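Local coordinates for protein Beta/alpha-amylase (PDB 3VOC) that removes successive maltose units from the non-reducing ends of starch chains through this family 14 beta-amylase domain, the N-terminal part of a larger secreted amylase precursor, at residues 41-46 with 81-86; 116-121 with 165-170. One frame throughout, in Å; residues are numbered along the deposited sequence.

Contact 1. Residues 41-46 with 81-86; sequences DVWWGY and HKCGGN
One indole makes most of this contact, and it illustrates how a barrel strand can hand a wedge to the loop that follows its neighbour. Trp43 ends strand 37-43, with CG anti to its own carbonyl carbon (chi1 -66°), and its benzo end is driven into the segment 81-83. Both of its faces are taken: CB of Asp41 sits 3.4 Å above the ring plane on one, while on the opposite face the CB of Cys83 approaches Trp43 CH2 to 3.5 Å in a CH-pi contact, its sulfur lying obliquely beside the ring. Along the edge, the carbonyl O of His81 lies in the indole plane, 3.4 Å from Trp43 CE3. The imidazole of His81 then folds back over the indole rim from the crowded rotamer between N and C (chi1 58°). It offers its face to the Trp43 edge in an offset T-shaped stack with planes at 69°, NE2 and CD2 of His81 each meeting Trp43 CZ3 at 3.5 Å. An alanine in place of Trp43 would remove this wedge and would probably loosen the setting of both His81 and Cys83.

Beyond this tight knot the fit is looser, and a single water bridges it, accepting from Gly45 N at 3.0 Å and donating to His81 O at 2.8 Å. From Gly84 onward the second segment heads away toward its more solvent-exposed end. Asp41 and His81 are substrate-binding by similarity; Asp41 OD1 is hydrogen-bonded to Ser79 OG and His81 ND1 to Ser157 OG. Trp43 is the N-cap of helix 44-47; strand 73-79 flanks strand 37-43 in the barrel, and Ile93 of strand 92-93 touches both Trp43 and Cys83, whose disulfide partner is Cys91.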
loop_
_atom_site.group_PDB
_atom_site.type_symbol
_atom_site.label_atom_id
_atom_site.label_comp_id
_atom_site.label_asym_id
_atom_site.label_seq_id
_atom_site.Cartn_x
_atom_site.Cartn_y
_atom_site.Cartn_z
ATOM N N ASP A 41 6.275 -0.765 10.435
ATOM C CA ASP A 41 5.202 0.218 10.460
ATOM C C ASP A 41 5.479 1.258 11.542
ATOM O O ASP A 41 5.540 0.924 12.732
ATOM C CB ASP A 41 3.849 -0.430 10.725
ATOM C CG ASP A 41 3.206 -0.969 9.462
ATOM O OD1 ASP A 41 3.112 -0.239 8.459
ATOM O OD2 ASP A 41 2.777 -2.127 9.486
ATOM N N VAL A 42 5.685 2.500 11.114
ATOM C CA VAL A 42 5.834 3.640 12.044
ATOM C C VAL A 42 4.464 4.293 12.063
ATOM O O VAL A 42 4.120 5.108 11.185
ATOM C CB VAL A 42 6.988 4.584 11.618
ATOM C CG1 VAL A 42 7.176 5.741 12.603
ATOM C CG2 VAL A 42 8.305 3.782 11.479
ATOM N N TRP A 43 3.650 3.869 13.034
ATOM C CA TRP A 43 2.219 4.227 13.049
ATOM C C TRP A 43 1.975 5.722 13.325
ATOM O O TRP A 43 2.400 6.253 14.355
ATOM C CB TRP A 43 1.462 3.383 14.090
ATOM C CG TRP A 43 1.425 1.934 13.747
ATOM C CD1 TRP A 43 2.129 0.934 14.340
ATOM C CD2 TRP A 43 0.659 1.323 12.699
ATOM N NE1 TRP A 43 1.843 -0.266 13.734
ATOM C CE2 TRP A 43 0.947 -0.056 12.722
ATOM C CE3 TRP A 43 -0.238 1.817 11.736
ATOM C CZ2 TRP A 43 0.375 -0.966 11.816
ATOM C CZ3 TRP A 43 -0.819 0.909 10.834
ATOM C CH2 TRP A 43 -0.508 -0.469 10.884
ATOM N N TRP A 44 1.266 6.391 12.423
ATOM C CA TRP A 44 0.875 7.778 12.665
ATOM C C TRP A 44 0.207 7.952 14.036
ATOM O O TRP A 44 0.497 8.916 14.774
ATOM C CB TRP A 44 -0.054 8.268 11.552
ATOM C CG TRP A 44 -0.123 9.778 11.439
ATOM C CD1 TRP A 44 0.658 10.714 12.117
ATOM C CD2 TRP A 44 -0.977 10.527 10.569
ATOM N NE1 TRP A 44 0.309 11.979 11.719
ATOM C CE2 TRP A 44 -0.685 11.897 10.772
ATOM C CE3 TRP A 44 -1.969 10.170 9.629
ATOM C CZ2 TRP A 44 -1.355 12.910 10.082
ATOM C CZ3 TRP A 44 -2.613 11.167 8.934
ATOM C CH2 TRP A 44 -2.310 12.532 9.165
ATOM N N GLY A 45 -0.666 6.997 14.373
ATOM C CA GLY A 45 -1.425 7.003 15.628
ATOM C C GLY A 45 -0.545 6.928 16.868
ATOM O O GLY A 45 -0.969 7.335 17.943
ATOM N N TYR A 46 0.671 6.396 16.711
ATOM C CA TYR A 46 1.648 6.322 17.793
ATOM C C TYR A 46 2.455 7.600 17.953
ATOM O O TYR A 46 2.913 7.900 19.059
ATOM C CB TYR A 46 2.662 5.201 17.545
ATOM C CG TYR A 46 2.235 3.798 17.922
ATOM C CD1 TYR A 46 0.907 3.482 18.172
ATOM C CD2 TYR A 46 3.182 2.761 17.979
ATOM C CE1 TYR A 46 0.513 2.169 18.497
ATOM C CE2 TYR A 46 2.804 1.450 18.310
ATOM C CZ TYR A 46 1.474 1.163 18.560
ATOM O OH TYR A 46 1.083 -0.123 18.867
ATOM N N HIS A 81 -1.857 5.167 8.105
ATOM C CA HIS A 81 -3.091 4.410 7.977
ATOM C C HIS A 81 -3.440 3.785 9.317
ATOM O O HIS A 81 -2.611 3.757 10.228
ATOM C CB HIS A 81 -3.005 3.364 6.850
ATOM C CG HIS A 81 -1.885 2.379 7.004
ATOM N ND1 HIS A 81 -0.599 2.643 6.589
ATOM C CD2 HIS A 81 -1.874 1.113 7.482
ATOM C CE1 HIS A 81 0.163 1.590 6.826
ATOM N NE2 HIS A 81 -0.588 0.649 7.370
ATOM N N LYS A 82 -4.680 3.323 9.434
ATOM C CA LYS A 82 -5.198 2.741 10.658
ATOM C C LYS A 82 -4.877 1.256 10.699
ATOM O O LYS A 82 -4.869 0.597 9.656
ATOM C CB LYS A 82 -6.725 2.974 10.719
ATOM C CG LYS A 82 -7.484 2.097 11.715
ATOM C CD LYS A 82 -8.876 2.671 12.033
ATOM C CE LYS A 82 -9.828 2.600 10.852
ATOM N NZ LYS A 82 -11.226 2.970 11.272
ATOM N N CYS A 83 -4.589 0.739 11.893
ATOM C CA CYS A 83 -4.544 -0.706 12.094
ATOM C C CYS A 83 -5.825 -1.124 12.805
ATOM O O CYS A 83 -6.112 -0.631 13.905
ATOM C CB CYS A 83 -3.326 -1.122 12.927
ATOM S SG CYS A 83 -2.871 -2.855 12.736
ATOM N N GLY A 84 -6.594 -2.012 12.178
ATOM C CA GLY A 84 -7.818 -2.547 12.796
ATOM C C GLY A 84 -8.830 -1.533 13.317
ATOM O O GLY A 84 -9.312 -0.686 12.567
ATOM N N GLY A 85 -9.171 -1.632 14.607
ATOM C CA GLY A 85 -10.057 -0.647 15.241
ATOM C C GLY A 85 -11.515 -1.067 15.290
ATOM O O GLY A 85 -12.347 -0.364 15.871
ATOM N N ASN A 86 -11.817 -2.199 14.659
ATOM C CA ASN A 86 -13.136 -2.828 14.739
ATOM C C ASN A 86 -13.062 -3.946 15.750
ATOM O O ASN A 86 -12.062 -4.643 15.820
ATOM C CB ASN A 86 -13.570 -3.386 13.378
ATOM C CG ASN A 86 -13.535 -2.332 12.277
ATOM O OD1 ASN A 86 -14.340 -1.401 12.273
ATOM N ND2 ASN A 86 -12.594 -2.469 11.348
HETATM O O HOH W 1 -2.242 5.198 12.585
#

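Contact 2. Residues 116-121 with 165-170; sequences YANSEA and RYPSYY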
loop_
_atom_site.group_PDB
_atom_site.type_symbol
_atom_site.label_atom_id
_atom_site.label_comp_id
_atom_site.label_asym_id
_atom_site.label_seq_id
_atom_site.Cartn_x
_atom_site.Cartn_y
_atom_site.Cartn_z
ATOM N N TYR A 116 -21.393 2.961 3.296
ATOM C CA TYR A 116 -20.503 2.674 4.422
ATOM C C TYR A 116 -19.262 3.572 4.417
ATOM O O TYR A 116 -18.537 3.625 3.418
ATOM C CB TYR A 116 -20.097 1.194 4.467
ATOM C CG TYR A 116 -19.275 0.861 5.697
ATOM C CD1 TYR A 116 -19.888 0.453 6.884
ATOM C CD2 TYR A 116 -17.881 0.983 5.675
ATOM C CE1 TYR A 116 -19.124 0.159 8.022
ATOM C CE2 TYR A 116 -17.117 0.699 6.787
ATOM C CZ TYR A 116 -17.743 0.289 7.960
ATOM O OH TYR A 116 -16.965 0.027 9.056
ATOM N N ALA A 117 -19.022 4.256 5.542
ATOM C CA ALA A 117 -17.906 5.205 5.665
ATOM C C ALA A 117 -16.664 4.503 6.215
ATOM O O ALA A 117 -16.743 3.791 7.232
ATOM C CB ALA A 117 -18.286 6.385 6.558
ATOM N N ASN A 118 -15.532 4.707 5.558
ATOM C CA ASN A 118 -14.272 4.054 5.937
ATOM C C ASN A 118 -13.228 5.125 6.261
ATOM O O ASN A 118 -13.125 6.125 5.555
ATOM C CB ASN A 118 -13.836 3.076 4.820
ATOM C CG ASN A 118 -12.454 2.436 5.066
ATOM O OD1 ASN A 118 -11.443 3.133 5.110
ATOM N ND2 ASN A 118 -12.415 1.099 5.168
ATOM N N SER A 119 -12.494 4.943 7.360
ATOM C CA SER A 119 -11.475 5.916 7.786
ATOM C C SER A 119 -10.107 5.247 7.976
ATOM O O SER A 119 -9.350 5.621 8.859
ATOM C CB SER A 119 -11.922 6.595 9.085
ATOM O OG SER A 119 -12.044 5.612 10.102
ATOM N N GLU A 120 -9.789 4.257 7.142
ATOM C CA GLU A 120 -8.489 3.562 7.213
ATOM C C GLU A 120 -7.305 4.464 6.884
ATOM O O GLU A 120 -6.190 4.223 7.336
ATOM C CB GLU A 120 -8.469 2.376 6.258
ATOM C CG GLU A 120 -9.192 1.133 6.749
ATOM C CD GLU A 120 -8.945 -0.017 5.802
ATOM O OE1 GLU A 120 -9.740 -0.165 4.840
ATOM O OE2 GLU A 120 -7.929 -0.724 5.974
ATOM N N ALA A 121 -7.541 5.489 6.073
ATOM C CA ALA A 121 -6.524 6.491 5.768
ATOM C C ALA A 121 -7.263 7.740 5.338
ATOM O O ALA A 121 -8.445 7.664 4.968
ATOM C CB ALA A 121 -5.594 5.996 4.652
ATOM N N ARG A 165 -4.209 2.456 -2.677
ATOM C CA ARG A 165 -5.487 1.951 -3.171
ATOM C C ARG A 165 -6.614 2.594 -2.378
ATOM O O ARG A 165 -6.361 3.289 -1.384
ATOM C CB ARG A 165 -5.573 0.416 -3.044
ATOM C CG ARG A 165 -5.518 -0.105 -1.594
ATOM C CD ARG A 165 -5.995 -1.551 -1.535
ATOM N NE ARG A 165 -5.768 -2.180 -0.231
ATOM C CZ ARG A 165 -6.644 -2.196 0.771
ATOM N NH1 ARG A 165 -7.824 -1.571 0.663
ATOM N NH2 ARG A 165 -6.332 -2.829 1.902
ATOM N N TYR A 166 -7.845 2.359 -2.827
ATOM C CA TYR A 166 -9.039 2.688 -2.061
ATOM C C TYR A 166 -9.313 1.592 -1.046
ATOM O O TYR A 166 -8.834 0.485 -1.228
ATOM C CB TYR A 166 -10.233 2.810 -2.995
ATOM C CG TYR A 166 -10.152 4.035 -3.879
ATOM C CD1 TYR A 166 -10.609 5.277 -3.417
ATOM C CD2 TYR A 166 -9.636 3.953 -5.175
ATOM C CE1 TYR A 166 -10.543 6.416 -4.210
ATOM C CE2 TYR A 166 -9.552 5.093 -5.986
ATOM C CZ TYR A 166 -10.020 6.322 -5.492
ATOM O OH TYR A 166 -9.977 7.457 -6.277
ATOM N N PRO A 167 -10.094 1.889 0.016
ATOM C CA PRO A 167 -10.438 0.875 1.013
ATOM C C PRO A 167 -11.601 -0.002 0.515
ATOM O O PRO A 167 -12.672 -0.057 1.133
ATOM C CB PRO A 167 -10.869 1.710 2.212
ATOM C CG PRO A 167 -11.520 2.927 1.577
ATOM C CD PRO A 167 -10.596 3.228 0.403
ATOM N N SER A 168 -11.360 -0.690 -0.588
ATOM C CA SER A 168 -12.429 -1.273 -1.390
ATOM C C SER A 168 -12.949 -2.588 -0.835
ATOM O O SER A 168 -14.077 -2.971 -1.135
ATOM C CB SER A 168 -11.935 -1.477 -2.820
ATOM O OG SER A 168 -10.757 -2.268 -2.814
ATOM N N TYR A 169 -12.120 -3.284 -0.060
ATOM C CA TYR A 169 -12.543 -4.533 0.571
ATOM C C TYR A 169 -12.306 -4.448 2.085
ATOM O O TYR A 169 -11.180 -4.230 2.545
ATOM C CB TYR A 169 -11.866 -5.755 -0.093
ATOM C CG TYR A 169 -10.377 -5.911 0.206
ATOM C CD1 TYR A 169 -9.399 -5.218 -0.528
ATOM C CD2 TYR A 169 -9.954 -6.758 1.231
ATOM C CE1 TYR A 169 -8.028 -5.372 -0.222
ATOM C CE2 TYR A 169 -8.617 -6.923 1.532
ATOM C CZ TYR A 169 -7.660 -6.236 0.809
ATOM O OH TYR A 169 -6.345 -6.437 1.146
ATOM N N TYR A 170 -13.379 -4.617 2.855
ATOM C CA TYR A 170 -13.346 -4.271 4.277
ATOM C C TYR A 170 -14.382 -5.108 5.020
ATOM O O TYR A 170 -15.594 -4.920 4.815
ATOM C CB TYR A 170 -13.641 -2.782 4.445
ATOM C CG TYR A 170 -13.217 -2.157 5.763
ATOM C CD1 TYR A 170 -11.887 -2.195 6.185
ATOM C CD2 TYR A 170 -14.145 -1.464 6.554
ATOM C CE1 TYR A 170 -11.500 -1.600 7.383
ATOM C CE2 TYR A 170 -13.765 -0.868 7.763
ATOM C CZ TYR A 170 -12.443 -0.934 8.164
ATOM O OH TYR A 170 -12.039 -0.316 9.331
HETATM O O HOH W 2 -14.692 0.207 3.057
HETATM O O HOH W 3 -12.639 2.517 8.981
HETATM O O HOH W 4 -9.752 -1.804 2.694
HETATM O O HOH W 5 -7.210 -2.795 4.492
#
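Segment 116-121, whose strand 117-118 pairs antiparallel with strand 110-111 in the excursion after strand 73-79, here meets the loop after barrel strand 153-156. Tyr116 opens the walk by crossing Tyr170 at about a right angle: its OH comes up to the rim of the other phenol, near that ring's plane and 3.6 Å from Tyr170 CE2. Two residues on, Asn118 does the central work. Its OD1 accepts from Glu120 N at 2.9 Å, closing an Asx turn, with the donor above the carbonyl plane; the same oxygen rests 3.3 Å from CB of Pro167, the centre of an inverse gamma turn. Its ND2 lies 3.2 Å above the middle of the Tyr170 ring, the amide tilted 64° to it. This nitrogen also donates to Glu120 OE1 at 3.0 Å, nearly straight at 160° and on the anti lone pair of the carboxylate, and it reaches weakly to a water that donates to Pro167 O. Ser119 N gives a hydrogen to a water that also bonds Tyr170 OH, whose protein partner is Asn86.

Glu120 completes the series, stretching out beyond CG so that it meets Tyr170 tip to tip, its OE1 3.2 Å from Tyr170 CD1 and its carboxylate inclined only 25° to the ring. Two waters carry it on to Arg165: one donates to OE1 and to Tyr169 O while accepting from NH1, the other links OE2 to NH2. Gripped by an amide and two waters, and near a guanidinium, the buried carboxylate is likely to remain ionised. Arg165 NE forms a salt bridge with Glu163, the predicted proton donor, so Arg165 is probably a second-shell residue and Glu120, held to it through water, stands one shell further out.

Contact 1 and contact 2 have centres 14 Å apart yet join directly. Segments 81-86 and 116-121 belong to one excursion after strand 73-79, which meets strand 37-43 in contact 1 and the loop after strand 153-156 in contact 2. Within the excursion Lys82 N lies 2.7 Å from Glu120 O, a probable hydrogen bond, and Lys82 NZ bonds Ser119 OG; Asn86 ND2, 3.0 Å from Tyr170 OH, probably bonds across to the other loop. Contact 1 holds Asp41 and His81 of the substrate site inferred by similarity, Asp41 about 5 Å from Arg388 between side chains. Contact 2 lies beside that site, the Tyr170 side chain about 5 Å from that of Asp89.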